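PDB 1V9C: precorrin-8x Methyl Mutase from Thermus thermophilus, which catalyses the methyl-group migration that isomerises precorrin-8X to hydrogenobyrinate on the pathway to adenosylcobalamin. Local coordinates for the interface of chains A and B. Sequence-based numbering; all coordinates share one arbitrary frame. Chains: chain A/B, Precorrin-8x Methyl Mutase.

Contact 1: the interface of chains A and B. Residues chain A 12, 15-16, 37-38, 41; chain B 163-164.
B:Phe163 pushes its phenyl ring against chain A, between helix 8-20 on one side and A:Ala41, in the loop after helix 30-40, on the other, with the end of that helix near the rim. This is the tight part of a contact in the two-chain assembly, probably the biological dimer: a loop of one copy plugs a hydrophobic notch of the other. A:Val16 comes over a ring face near its rim, with CG2 3.9 Å from CE2 of B:Phe163. On the same side, A:Ile15 runs past the phenylalanine in the opposite direction. Its CG2 branch meets ring carbon CD1, while its other branch ends in CD1, 3.8 Å from B:Phe163 CB. Across the ring plane the backbone of A:Ala41 closes in, its CA 4.0 Å from CZ of B:Phe163. CG of B:Phe163 stands beside the backbone N and anti to the carbonyl carbon (chi1 -56°), which points the ring into the notch. The hydroxyl OG of A:Ser12, 3.6 Å from ring carbon CD2 of B:Phe163, stands where the tight part meets the watered side.

Packing slackens towards B:Val164, whose CG2 comes no nearer than 4.4 Å to CA of A:Ser12. Beside the backbone N of B:Phe163 a water joins it to the A:Ser12 hydroxyl. That OG lies in the imidazole plane of the probable catalytic histidine, at the ring's edge, and hydrogen-bonds A:His38 ND1 at 2.7 Å.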
loop_
_atom_site.group_PDB
_atom_site.type_symbol
_atom_site.label_atom_id
_atom_site.label_comp_id
_atom_site.label_asym_id
_atom_site.label_seq_id
_atom_site.Cartn_x
_atom_site.Cartn_y
_atom_site.Cartn_z
ATOM N N SER A 12 19.120 -3.619 1.495
ATOM C CA SER A 12 18.007 -4.006 0.649
ATOM C C SER A 12 18.211 -3.394 -0.736
ATOM O O SER A 12 17.999 -4.048 -1.752
ATOM C CB SER A 12 16.692 -3.513 1.256
ATOM O OG SER A 12 15.591 -3.932 0.472
ATOM N N ILE A 15 20.900 -5.235 -2.663
ATOM C CA ILE A 15 20.362 -6.435 -3.276
ATOM C C ILE A 15 19.566 -6.058 -4.515
ATOM O O ILE A 15 19.639 -6.738 -5.540
ATOM C CB ILE A 15 19.468 -7.190 -2.280
ATOM C CG1 ILE A 15 20.259 -7.453 -0.995
ATOM C CG2 ILE A 15 18.997 -8.504 -2.888
ATOM C CD1 ILE A 15 19.503 -8.198 0.081
ATOM N N VAL A 16 18.822 -4.956 -4.420
ATOM C CA VAL A 16 18.016 -4.475 -5.534
ATOM C C VAL A 16 18.863 -4.110 -6.744
ATOM O O VAL A 16 18.595 -4.576 -7.847
ATOM C CB VAL A 16 17.182 -3.239 -5.157
ATOM C CG1 VAL A 16 16.479 -2.696 -6.395
ATOM C CG2 VAL A 16 16.159 -3.609 -4.104
ATOM N N ILE A 37 10.802 -0.765 -6.758
ATOM C CA ILE A 37 11.073 -2.202 -6.852
ATOM C C ILE A 37 11.180 -2.719 -5.426
ATOM O O ILE A 37 10.600 -3.741 -5.060
ATOM C CB ILE A 37 12.436 -2.476 -7.520
ATOM C CG1 ILE A 37 12.414 -2.035 -8.981
ATOM C CG2 ILE A 37 12.784 -3.941 -7.396
ATOM C CD1 ILE A 37 13.787 -1.893 -9.566
ATOM N N HIS A 38 11.958 -1.994 -4.640
ATOM C CA HIS A 38 12.203 -2.331 -3.251
ATOM C C HIS A 38 10.912 -2.474 -2.448
ATOM O O HIS A 38 10.793 -3.366 -1.613
ATOM C CB HIS A 38 13.080 -1.249 -2.641
ATOM C CG HIS A 38 13.041 -1.200 -1.147
ATOM N ND1 HIS A 38 13.830 -2.003 -0.355
ATOM C CD2 HIS A 38 12.340 -0.408 -0.302
ATOM C CE1 HIS A 38 13.622 -1.704 0.915
ATOM N NE2 HIS A 38 12.724 -0.738 0.974
ATOM N N ALA A 41 9.015 -5.802 -4.295
ATOM C CA ALA A 41 9.722 -7.042 -4.621
ATOM C C ALA A 41 9.259 -7.472 -6.023
ATOM O O ALA A 41 9.157 -8.654 -6.323
ATOM C CB ALA A 41 9.417 -8.128 -3.608
ATOM N N PHE B 163 13.710 -7.885 0.993
ATOM C CA PHE B 163 14.869 -8.728 0.734
ATOM C C PHE B 163 15.692 -9.087 1.975
ATOM O O PHE B 163 16.714 -9.769 1.880
ATOM C CB PHE B 163 15.756 -8.019 -0.292
ATOM C CG PHE B 163 15.044 -7.679 -1.576
ATOM C CD1 PHE B 163 15.171 -8.496 -2.698
ATOM C CD2 PHE B 163 14.231 -6.549 -1.657
ATOM C CE1 PHE B 163 14.505 -8.197 -3.876
ATOM C CE2 PHE B 163 13.554 -6.237 -2.835
ATOM C CZ PHE B 163 13.693 -7.065 -3.949
ATOM N N VAL B 164 15.245 -8.643 3.140
ATOM C CA VAL B 164 15.967 -8.937 4.367
ATOM C C VAL B 164 15.063 -9.531 5.445
ATOM O O VAL B 164 14.194 -8.838 5.972
ATOM C CB VAL B 164 16.640 -7.653 4.924
ATOM C CG1 VAL B 164 17.475 -7.986 6.144
ATOM C CG2 VAL B 164 17.512 -7.008 3.851
HETATM O O HOH W 1 13.531 -5.139 2.417
#

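Contact 2: the interface of chains A and B. Residues chain A 161, 163; chain B 12, 15-16, 37-38, 41, 43.
A:Phe163 fills a largely hydrophobic socket on chain B, and most of what holds it is aliphatic packing. CG2 of B:Val16 sits over one face of the ring, towards the far rim, 3.6 Å from CE2 of A:Phe163. B:Val16 has that methyl beside its backbone N, with CG1 taking the anti position (chi1 173°), and the valine side chain crosses the phenylalanine at about a right angle. B:Ile15 shares this side of the ring plane and uses its CG2 branch, 3.9 Å from A:Phe163 CD1. The other side is approached by backbone: CA of B:Ala41 lies 3.6 Å from CZ of A:Phe163. The methyl of B:Ala41 also touches the CG2 methyl of A:Val161 at 3.8 Å.

Aromatic contacts meet the rim. CD2 of the B:His38 imidazole is 3.9 Å from CD2 of A:Phe163, and CE1 of B:Phe43 is 4.1 Å from CE1 of A:Phe163. B:Phe43 is itself steadied by B:Ile37, whose CG2 lies over the centre of its ring.

Some polar atoms also touch the phenylalanine without bonding to it: B:Ser12 turns its hydroxyl OG (chi1 -87°) towards the CB of A:Phe163, and the carbonyl O of B:His38 lies beside CE2 of A:Phe163. In the fold, the plug is the loop following strand 155-158 of chain A, and the socket is formed by helices 6-20 and 30-40 of chain B with the loop after the latter.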
loop_
_atom_site.group_PDB
_atom_site.type_symbol
_atom_site.label_atom_id
_atom_site.label_comp_id
_atom_site.label_asym_id
_atom_site.label_seq_id
_atom_site.Cartn_x
_atom_site.Cartn_y
_atom_site.Cartn_z
ATOM N N VAL A 161 -3.726 1.767 -9.981
ATOM C CA VAL A 161 -3.672 0.317 -10.180
ATOM C C VAL A 161 -5.107 0.010 -10.545
ATOM O O VAL A 161 -6.017 0.656 -10.031
ATOM C CB VAL A 161 -3.270 -0.462 -8.863
ATOM C CG1 VAL A 161 -4.238 -0.133 -7.740
ATOM C CG2 VAL A 161 -3.265 -2.000 -9.104
ATOM N N PHE A 163 -8.190 -2.199 -13.424
ATOM C CA PHE A 163 -8.654 -2.858 -14.638
ATOM C C PHE A 163 -9.603 -2.076 -15.551
ATOM O O PHE A 163 -9.823 -2.465 -16.708
ATOM C CB PHE A 163 -9.307 -4.166 -14.231
ATOM C CG PHE A 163 -8.372 -5.096 -13.524
ATOM C CD1 PHE A 163 -7.492 -5.901 -14.249
ATOM C CD2 PHE A 163 -8.313 -5.115 -12.138
ATOM C CE1 PHE A 163 -6.562 -6.706 -13.606
ATOM C CE2 PHE A 163 -7.382 -5.920 -11.476
ATOM C CZ PHE A 163 -6.507 -6.715 -12.212
ATOM N N SER B 12 -14.659 -4.910 -12.062
ATOM C CA SER B 12 -13.251 -5.220 -11.901
ATOM C C SER B 12 -12.990 -6.598 -11.305
ATOM O O SER B 12 -11.993 -7.225 -11.643
ATOM C CB SER B 12 -12.566 -4.159 -11.048
ATOM O OG SER B 12 -12.134 -3.085 -11.856
ATOM N N ILE B 15 -13.526 -9.193 -14.056
ATOM C CA ILE B 15 -12.344 -9.223 -14.910
ATOM C C ILE B 15 -11.218 -10.079 -14.337
ATOM O O ILE B 15 -10.553 -10.805 -15.071
ATOM C CB ILE B 15 -11.827 -7.792 -15.170
ATOM C CG1 ILE B 15 -12.885 -7.014 -15.961
ATOM C CG2 ILE B 15 -10.462 -7.834 -15.875
ATOM C CD1 ILE B 15 -12.447 -5.644 -16.425
ATOM N N VAL B 16 -11.002 -10.000 -13.032
ATOM C CA VAL B 16 -9.957 -10.806 -12.435
ATOM C C VAL B 16 -10.356 -12.283 -12.477
ATOM O O VAL B 16 -9.517 -13.149 -12.692
ATOM C CB VAL B 16 -9.700 -10.445 -10.987
ATOM C CG1 VAL B 16 -8.722 -11.452 -10.395
ATOM C CG2 VAL B 16 -9.152 -9.035 -10.875
ATOM N N ILE B 37 -5.306 -9.810 -5.829
ATOM C CA ILE B 37 -4.886 -9.643 -7.229
ATOM C C ILE B 37 -5.518 -8.353 -7.771
ATOM O O ILE B 37 -4.892 -7.587 -8.475
ATOM C CB ILE B 37 -5.364 -10.837 -8.118
ATOM C CG1 ILE B 37 -4.679 -12.134 -7.662
ATOM C CG2 ILE B 37 -5.079 -10.535 -9.583
ATOM C CD1 ILE B 37 -4.985 -13.348 -8.515
ATOM N N HIS B 38 -6.781 -8.140 -7.430
ATOM C CA HIS B 38 -7.481 -6.946 -7.845
ATOM C C HIS B 38 -6.716 -5.711 -7.347
ATOM O O HIS B 38 -6.488 -4.767 -8.096
ATOM C CB HIS B 38 -8.887 -6.957 -7.274
ATOM C CG HIS B 38 -9.674 -5.731 -7.607
ATOM N ND1 HIS B 38 -9.887 -4.715 -6.701
ATOM C CD2 HIS B 38 -10.277 -5.345 -8.758
ATOM C CE1 HIS B 38 -10.587 -3.756 -7.279
ATOM N NE2 HIS B 38 -10.836 -4.112 -8.526
ATOM N N ALA B 41 -3.206 -5.907 -9.391
ATOM C CA ALA B 41 -3.177 -6.177 -10.825
ATOM C C ALA B 41 -1.958 -7.090 -11.012
ATOM O O ALA B 41 -1.295 -7.047 -12.032
ATOM C CB ALA B 41 -2.995 -4.882 -11.621
ATOM N N PHE B 43 -1.117 -10.897 -11.051
ATOM C CA PHE B 43 -1.625 -12.260 -11.061
ATOM C C PHE B 43 -0.750 -13.339 -10.431
ATOM O O PHE B 43 -1.223 -14.455 -10.216
ATOM C CB PHE B 43 -2.019 -12.672 -12.491
ATOM C CG PHE B 43 -3.329 -12.103 -12.927
ATOM C CD1 PHE B 43 -3.402 -10.835 -13.474
ATOM C CD2 PHE B 43 -4.502 -12.802 -12.716
ATOM C CE1 PHE B 43 -4.621 -10.280 -13.795
ATOM C CE2 PHE B 43 -5.731 -12.245 -13.040
ATOM C CZ PHE B 43 -5.786 -10.992 -13.576
#

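Contact 3: the interface of chains A and B. Residues chain A 74-75, 78; chain B 78.
An interchain disulfide marks this interface between two copies of a CobH/CbiC-family methylmutase, tying the two chains of the deposited assembly together covalently; the structure alone does not show whether the bond forms in the cell. A:Cys78 SG and B:Cys78 SG are bonded at 2.0 Å. The same residue of each chain contributes, so the bridge lies at or near the two-fold axis. Looking along the sulfur-sulfur bond, the two CB atoms are turned about -84° from each other, close to perpendicular, as a relaxed disulfide prefers. Both cysteines set SG beside their own backbone N and anti to the carbonyl carbon (chi1 -51° in A:Cys78, -65° in B:Cys78), which turns the two sulfurs towards each other between the paired helices 74-79.

A:Arg74 starts its helix one turn before A:Cys78 and lies alongside the bridge, its chain bent at chi2. CD of A:Arg74 is 3.2 Å from CB of B:Cys78, an unusually short contact that may partly reflect the model at 2.20 Å. The start of the guanidinium group follows: NE of A:Arg74 is 3.3 Å from the SG of B:Cys78, a close approach and not a bond.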
loop_
_atom_site.group_PDB
_atom_site.type_symbol
_atom_site.label_atom_id
_atom_site.label_comp_id
_atom_site.label_asym_id
_atom_site.label_seq_id
_atom_site.Cartn_x
_atom_site.Cartn_y
_atom_site.Cartn_z
ATOM N N ARG A 74 -5.982 8.003 1.305
ATOM C CA ARG A 74 -5.510 8.169 2.676
ATOM C C ARG A 74 -4.297 7.284 2.945
ATOM O O ARG A 74 -3.382 7.666 3.674
ATOM C CB ARG A 74 -6.665 7.838 3.635
ATOM C CG ARG A 74 -6.723 8.653 4.932
ATOM C CD ARG A 74 -5.805 8.083 5.994
ATOM N NE ARG A 74 -6.244 8.364 7.365
ATOM C CZ ARG A 74 -6.155 9.547 7.971
ATOM N NH1 ARG A 74 -5.644 10.594 7.333
ATOM N NH2 ARG A 74 -6.564 9.678 9.225
ATOM N N MET A 75 -4.293 6.096 2.353
ATOM C CA MET A 75 -3.175 5.171 2.501
ATOM C C MET A 75 -1.888 5.891 2.085
ATOM O O MET A 75 -0.830 5.704 2.684
ATOM C CB MET A 75 -3.393 3.932 1.619
ATOM C CG MET A 75 -2.325 2.861 1.791
ATOM S SD MET A 75 -2.794 1.160 1.259
ATOM C CE MET A 75 -4.490 1.283 1.088
ATOM N N CYS A 78 -0.983 8.782 5.063
ATOM C CA CYS A 78 -0.381 8.169 6.240
ATOM C C CYS A 78 0.896 7.409 5.910
ATOM O O CYS A 78 1.678 7.087 6.805
ATOM C CB CYS A 78 -1.351 7.194 6.899
ATOM S SG CYS A 78 -3.021 7.832 7.250
ATOM N N CYS B 78 -4.577 3.046 7.882
ATOM C CA CYS B 78 -5.343 4.023 7.120
ATOM C C CYS B 78 -5.946 3.424 5.862
ATOM O O CYS B 78 -7.010 3.849 5.419
ATOM C CB CYS B 78 -4.478 5.228 6.754
ATOM S SG CYS B 78 -3.904 6.237 8.163
#

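Contacts 1 and 2 are two-fold twins of one plug-and-socket joint, about 24 Å apart between C-alpha centres. In each, the loop carrying A:Phe163 or B:Phe163 enters the partner's socket between its first two helices; the plugs match, but the serine is turned differently. Contact 3, where the symmetry pairs the same cysteine of both chains, is about 23 Å from contact 1 and 21 Å from contact 2. The chains are thus gripped reciprocally at two points and tied covalently at a third, which should resist rocking or sliding. Each loop comes close to the partner's histidine (A:His38 or B:His38), so dimerisation, if biological, may help shape both active sites.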